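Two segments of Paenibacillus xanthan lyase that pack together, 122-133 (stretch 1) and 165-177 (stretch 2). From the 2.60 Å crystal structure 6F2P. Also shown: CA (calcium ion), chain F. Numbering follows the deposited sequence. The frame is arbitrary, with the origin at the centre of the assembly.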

# COMPACT_ATOMS: atom_id res chain seq x y z
N ASN A 122 19.20 -29.93 -15.77
CA ASN A 122 18.84 -28.55 -15.43
C ASN A 122 19.52 -27.46 -16.28
O ASN A 122 20.74 -27.37 -16.35
CB ASN A 122 19.08 -28.30 -13.94
CG ASN A 122 18.60 -26.93 -13.48
OD1 ASN A 122 17.91 -26.21 -14.20
ND2 ASN A 122 18.98 -26.56 -12.26
N TRP A 123 18.69 -26.63 -16.92
CA TRP A 123 19.16 -25.66 -17.89
C TRP A 123 20.07 -24.59 -17.28
O TRP A 123 21.01 -24.11 -17.91
CB TRP A 123 17.96 -24.97 -18.54
CG TRP A 123 17.25 -24.03 -17.59
CD1 TRP A 123 16.27 -24.35 -16.71
CD2 TRP A 123 17.48 -22.62 -17.44
NE1 TRP A 123 15.87 -23.24 -16.01
CE2 TRP A 123 16.60 -22.16 -16.44
CE3 TRP A 123 18.35 -21.71 -18.05
CZ2 TRP A 123 16.56 -20.83 -16.03
CZ3 TRP A 123 18.31 -20.38 -17.64
CH2 TRP A 123 17.42 -19.95 -16.64
N TRP A 124 19.78 -24.23 -16.04
CA TRP A 124 20.41 -23.10 -15.40
C TRP A 124 21.94 -23.22 -15.35
O TRP A 124 22.66 -22.23 -15.54
CB TRP A 124 19.84 -22.91 -13.99
CG TRP A 124 20.26 -21.65 -13.36
CD1 TRP A 124 19.64 -20.44 -13.46
CD2 TRP A 124 21.43 -21.44 -12.57
NE1 TRP A 124 20.34 -19.50 -12.76
CE2 TRP A 124 21.44 -20.08 -12.20
CE3 TRP A 124 22.46 -22.27 -12.12
CZ2 TRP A 124 22.44 -19.53 -11.40
CZ3 TRP A 124 23.46 -21.72 -11.33
CH2 TRP A 124 23.44 -20.36 -10.98
N HIS A 125 22.43 -24.43 -15.12
CA HIS A 125 23.87 -24.63 -15.00
C HIS A 125 24.60 -24.49 -16.34
O HIS A 125 25.76 -24.08 -16.40
CB HIS A 125 24.18 -25.96 -14.32
CG HIS A 125 23.61 -26.06 -12.94
ND1 HIS A 125 24.10 -25.32 -11.88
CD2 HIS A 125 22.59 -26.79 -12.44
CE1 HIS A 125 23.40 -25.60 -10.79
NE2 HIS A 125 22.48 -26.49 -11.11
N TRP A 126 23.90 -24.80 -17.43
CA TRP A 126 24.47 -24.67 -18.76
C TRP A 126 24.50 -23.21 -19.22
O TRP A 126 25.49 -22.75 -19.78
CB TRP A 126 23.70 -25.54 -19.76
CG TRP A 126 23.75 -27.00 -19.40
CD1 TRP A 126 22.78 -27.73 -18.78
CD2 TRP A 126 24.86 -27.89 -19.61
NE1 TRP A 126 23.21 -29.02 -18.60
CE2 TRP A 126 24.48 -29.15 -19.10
CE3 TRP A 126 26.12 -27.75 -20.19
CZ2 TRP A 126 25.32 -30.26 -19.16
CZ3 TRP A 126 26.96 -28.86 -20.25
CH2 TRP A 126 26.55 -30.09 -19.73
N GLN A 127 23.43 -22.49 -18.94
CA GLN A 127 23.26 -21.16 -19.53
C GLN A 127 23.72 -20.01 -18.64
O GLN A 127 23.96 -18.91 -19.12
CB GLN A 127 21.80 -20.97 -19.96
CG GLN A 127 21.28 -22.08 -20.85
CD GLN A 127 19.90 -21.81 -21.40
OE1 GLN A 127 19.16 -22.72 -21.72
NE2 GLN A 127 19.54 -20.53 -21.51
N ILE A 128 23.86 -20.26 -17.35
CA ILE A 128 24.17 -19.19 -16.42
C ILE A 128 25.29 -19.54 -15.45
O ILE A 128 26.34 -18.89 -15.45
CB ILE A 128 22.92 -18.74 -15.64
CG1 ILE A 128 21.91 -18.11 -16.61
CG2 ILE A 128 23.31 -17.78 -14.52
CD1 ILE A 128 20.59 -17.77 -15.99
N GLY A 129 25.08 -20.57 -14.63
CA GLY A 129 26.03 -20.94 -13.59
C GLY A 129 27.41 -21.25 -14.11
O GLY A 129 28.42 -20.75 -13.60
N GLY A 130 27.45 -22.08 -15.15
CA GLY A 130 28.70 -22.45 -15.79
C GLY A 130 29.39 -21.30 -16.50
O GLY A 130 30.56 -21.00 -16.19
N PRO A 131 28.70 -20.66 -17.47
CA PRO A 131 29.31 -19.54 -18.20
C PRO A 131 29.81 -18.44 -17.26
O PRO A 131 30.88 -17.86 -17.47
CB PRO A 131 28.15 -19.02 -19.05
CG PRO A 131 27.30 -20.23 -19.29
CD PRO A 131 27.37 -21.00 -17.99
N MET A 132 29.05 -18.17 -16.21
CA MET A 132 29.41 -17.13 -15.25
C MET A 132 30.75 -17.43 -14.61
O MET A 132 31.59 -16.54 -14.47
CB MET A 132 28.35 -17.05 -14.15
CG MET A 132 28.30 -15.74 -13.41
SD MET A 132 26.75 -14.89 -13.75
CE MET A 132 26.91 -13.52 -12.61
N ALA A 133 30.95 -18.68 -14.22
CA ALA A 133 32.18 -19.08 -13.55
C ALA A 133 33.30 -19.23 -14.58
O ALA A 133 34.46 -18.90 -14.31
CB ALA A 133 31.96 -20.36 -12.76
CA CA F . 19.46 -16.80 -23.18
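Stretch 2 (165-177) TMTGANRLWESQV

Met166 and Thr167 are extended and lead into the helix of stretch 2, which turns at Gly168, whose positive phi (46°) suits glycine, and continues as a helix to Val177 and beyond. Its axis passes 9.5 Å from that of helix 123-133 at closest approach, and the N-to-C directions make an angle of 46°, so the two helices run roughly the same way. Ile128 lies nearest Trp173 (CA to CA, 6.4 Å) and Met132 nearest Val177 (CA to CA, 5.7 Å). No hydrogen bond crosses the interface; about 495 Å² is buried, both sides summed, and the contacts are mostly van der Waals.

At the N-terminal end, Met166 reaches over one face of the Trp123 indole, its CE 3.5 Å from Trp123 CZ3, a CH-pi contact with the methyl above the six-membered ring. Asn170 meets the edge of the same ring, its CG 3.8 Å from Trp123 CH2. One turn on, Trp173 points its CA-CB bond toward stretch 1. Its CB rests against Ile128 CG2 (3.6 Å), while its CZ3 approaches the edge of the Trp124 ring, 3.6 Å from Trp124 NE1; the two indole planes stand at 85°. Ile128 thus fills the space beside Trp173, with its CD1 reaching 4.1 Å from Asn170 OD1.

At the far end, Val177 is the bump that fits the hollow between the end of the wide pi-type turn (Gln127 O, Ile128 O) and Pro131 and Met132. Val177 CG1 packs on Pro131 CB (3.7 Å), and Val177 CG2 lies 4.0 Å from Ile128 O and 4.1 Å from Met132 SD. The Met132 side chain extends past this valine to bring its CE within 3.2 Å of Gln176 NE2 and 4.4 Å of Trp173 CD1. Glu174 points its CA-CB bond away from stretch 1, and its OE2 binds the calcium ion CA at 2.5 Å.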

# COMPACT_ATOMS: atom_id res chain seq x y z
N THR A 165 16.52 -13.41 -23.42
CA THR A 165 15.10 -13.62 -23.71
C THR A 165 14.24 -13.73 -22.45
O THR A 165 13.01 -13.67 -22.51
CB THR A 165 14.85 -14.91 -24.52
OG1 THR A 165 14.97 -16.05 -23.66
CG2 THR A 165 15.82 -15.02 -25.70
N MET A 166 14.89 -13.91 -21.31
CA MET A 166 14.18 -14.25 -20.09
C MET A 166 13.78 -13.02 -19.28
O MET A 166 13.91 -11.89 -19.76
CB MET A 166 15.03 -15.20 -19.25
CG MET A 166 15.47 -16.40 -20.05
SD MET A 166 16.43 -17.58 -19.11
CE MET A 166 16.02 -19.07 -20.01
N THR A 167 13.29 -13.25 -18.07
CA THR A 167 12.77 -12.16 -17.24
C THR A 167 13.49 -12.12 -15.91
O THR A 167 14.21 -13.05 -15.56
CB THR A 167 11.27 -12.33 -16.95
OG1 THR A 167 11.07 -13.48 -16.12
CG2 THR A 167 10.50 -12.51 -18.24
N GLY A 168 13.28 -11.03 -15.18
CA GLY A 168 13.85 -10.85 -13.85
C GLY A 168 15.32 -11.19 -13.72
O GLY A 168 16.13 -10.80 -14.56
N ALA A 169 15.67 -11.94 -12.68
CA ALA A 169 17.06 -12.26 -12.40
C ALA A 169 17.73 -13.13 -13.48
O ALA A 169 18.93 -13.03 -13.72
CB ALA A 169 17.19 -12.89 -11.02
N ASN A 170 16.96 -13.99 -14.13
CA ASN A 170 17.54 -14.76 -15.22
C ASN A 170 17.99 -13.85 -16.34
O ASN A 170 19.02 -14.07 -16.98
CB ASN A 170 16.53 -15.77 -15.78
CG ASN A 170 16.23 -16.87 -14.81
OD1 ASN A 170 17.04 -17.22 -13.94
ND2 ASN A 170 15.04 -17.45 -14.95
N ARG A 171 17.19 -12.81 -16.57
CA ARG A 171 17.47 -11.88 -17.64
C ARG A 171 18.74 -11.11 -17.32
O ARG A 171 19.57 -10.86 -18.19
CB ARG A 171 16.32 -10.92 -17.83
CG ARG A 171 16.56 -9.90 -18.93
CD ARG A 171 15.33 -9.07 -19.21
NE ARG A 171 15.54 -8.28 -20.41
CZ ARG A 171 15.14 -8.66 -21.62
NH1 ARG A 171 15.40 -7.88 -22.67
NH2 ARG A 171 14.49 -9.80 -21.79
N LEU A 172 18.88 -10.73 -16.05
CA LEU A 172 20.07 -10.05 -15.59
C LEU A 172 21.30 -10.92 -15.84
O LEU A 172 22.29 -10.47 -16.41
CB LEU A 172 19.96 -9.73 -14.10
CG LEU A 172 21.24 -9.21 -13.46
CD1 LEU A 172 21.72 -7.96 -14.16
CD2 LEU A 172 20.99 -8.93 -11.99
N TRP A 173 21.20 -12.17 -15.40
CA TRP A 173 22.31 -13.10 -15.53
C TRP A 173 22.63 -13.39 -16.98
O TRP A 173 23.80 -13.55 -17.34
CB TRP A 173 22.01 -14.38 -14.78
CG TRP A 173 21.86 -14.14 -13.34
CD1 TRP A 173 22.51 -13.20 -12.60
CD2 TRP A 173 20.99 -14.83 -12.44
NE1 TRP A 173 22.10 -13.27 -11.29
CE2 TRP A 173 21.17 -14.26 -11.16
CE3 TRP A 173 20.07 -15.89 -12.59
CZ2 TRP A 173 20.47 -14.71 -10.04
CZ3 TRP A 173 19.38 -16.33 -11.47
CH2 TRP A 173 19.58 -15.74 -10.21
N GLU A 174 21.60 -13.48 -17.81
CA GLU A 174 21.80 -13.57 -19.25
C GLU A 174 22.69 -12.42 -19.67
O GLU A 174 23.70 -12.61 -20.37
CB GLU A 174 20.47 -13.48 -19.99
CG GLU A 174 19.67 -14.76 -20.06
CD GLU A 174 18.35 -14.56 -20.80
OE1 GLU A 174 17.59 -13.64 -20.42
OE2 GLU A 174 18.07 -15.30 -21.75
N SER A 175 22.33 -11.23 -19.20
CA SER A 175 22.99 -10.00 -19.62
C SER A 175 24.42 -9.95 -19.14
O SER A 175 25.30 -9.61 -19.92
CB SER A 175 22.22 -8.76 -19.13
OG SER A 175 20.87 -8.82 -19.54
N GLN A 176 24.66 -10.28 -17.87
CA GLN A 176 26.04 -10.36 -17.36
C GLN A 176 26.89 -11.35 -18.16
O GLN A 176 28.00 -11.03 -18.56
CB GLN A 176 26.07 -10.74 -15.87
CG GLN A 176 25.59 -9.65 -14.93
CD GLN A 176 25.49 -10.12 -13.48
OE1 GLN A 176 26.06 -9.51 -12.58
NE2 GLN A 176 24.75 -11.21 -13.25
N VAL A 177 26.36 -12.54 -18.38
CA VAL A 177 27.08 -13.60 -19.06
C VAL A 177 27.42 -13.16 -20.46
O VAL A 177 28.56 -13.31 -20.92
CB VAL A 177 26.25 -14.89 -19.11
CG1 VAL A 177 26.77 -15.80 -20.19
CG2 VAL A 177 26.30 -15.60 -17.76
O HOH W 1 17.42 -17.81 -23.61
O HOH W 2 19.32 -17.20 -25.60
O HOH W 3 19.01 -17.98 -20.96
O HOH W 4 19.98 -19.17 -23.56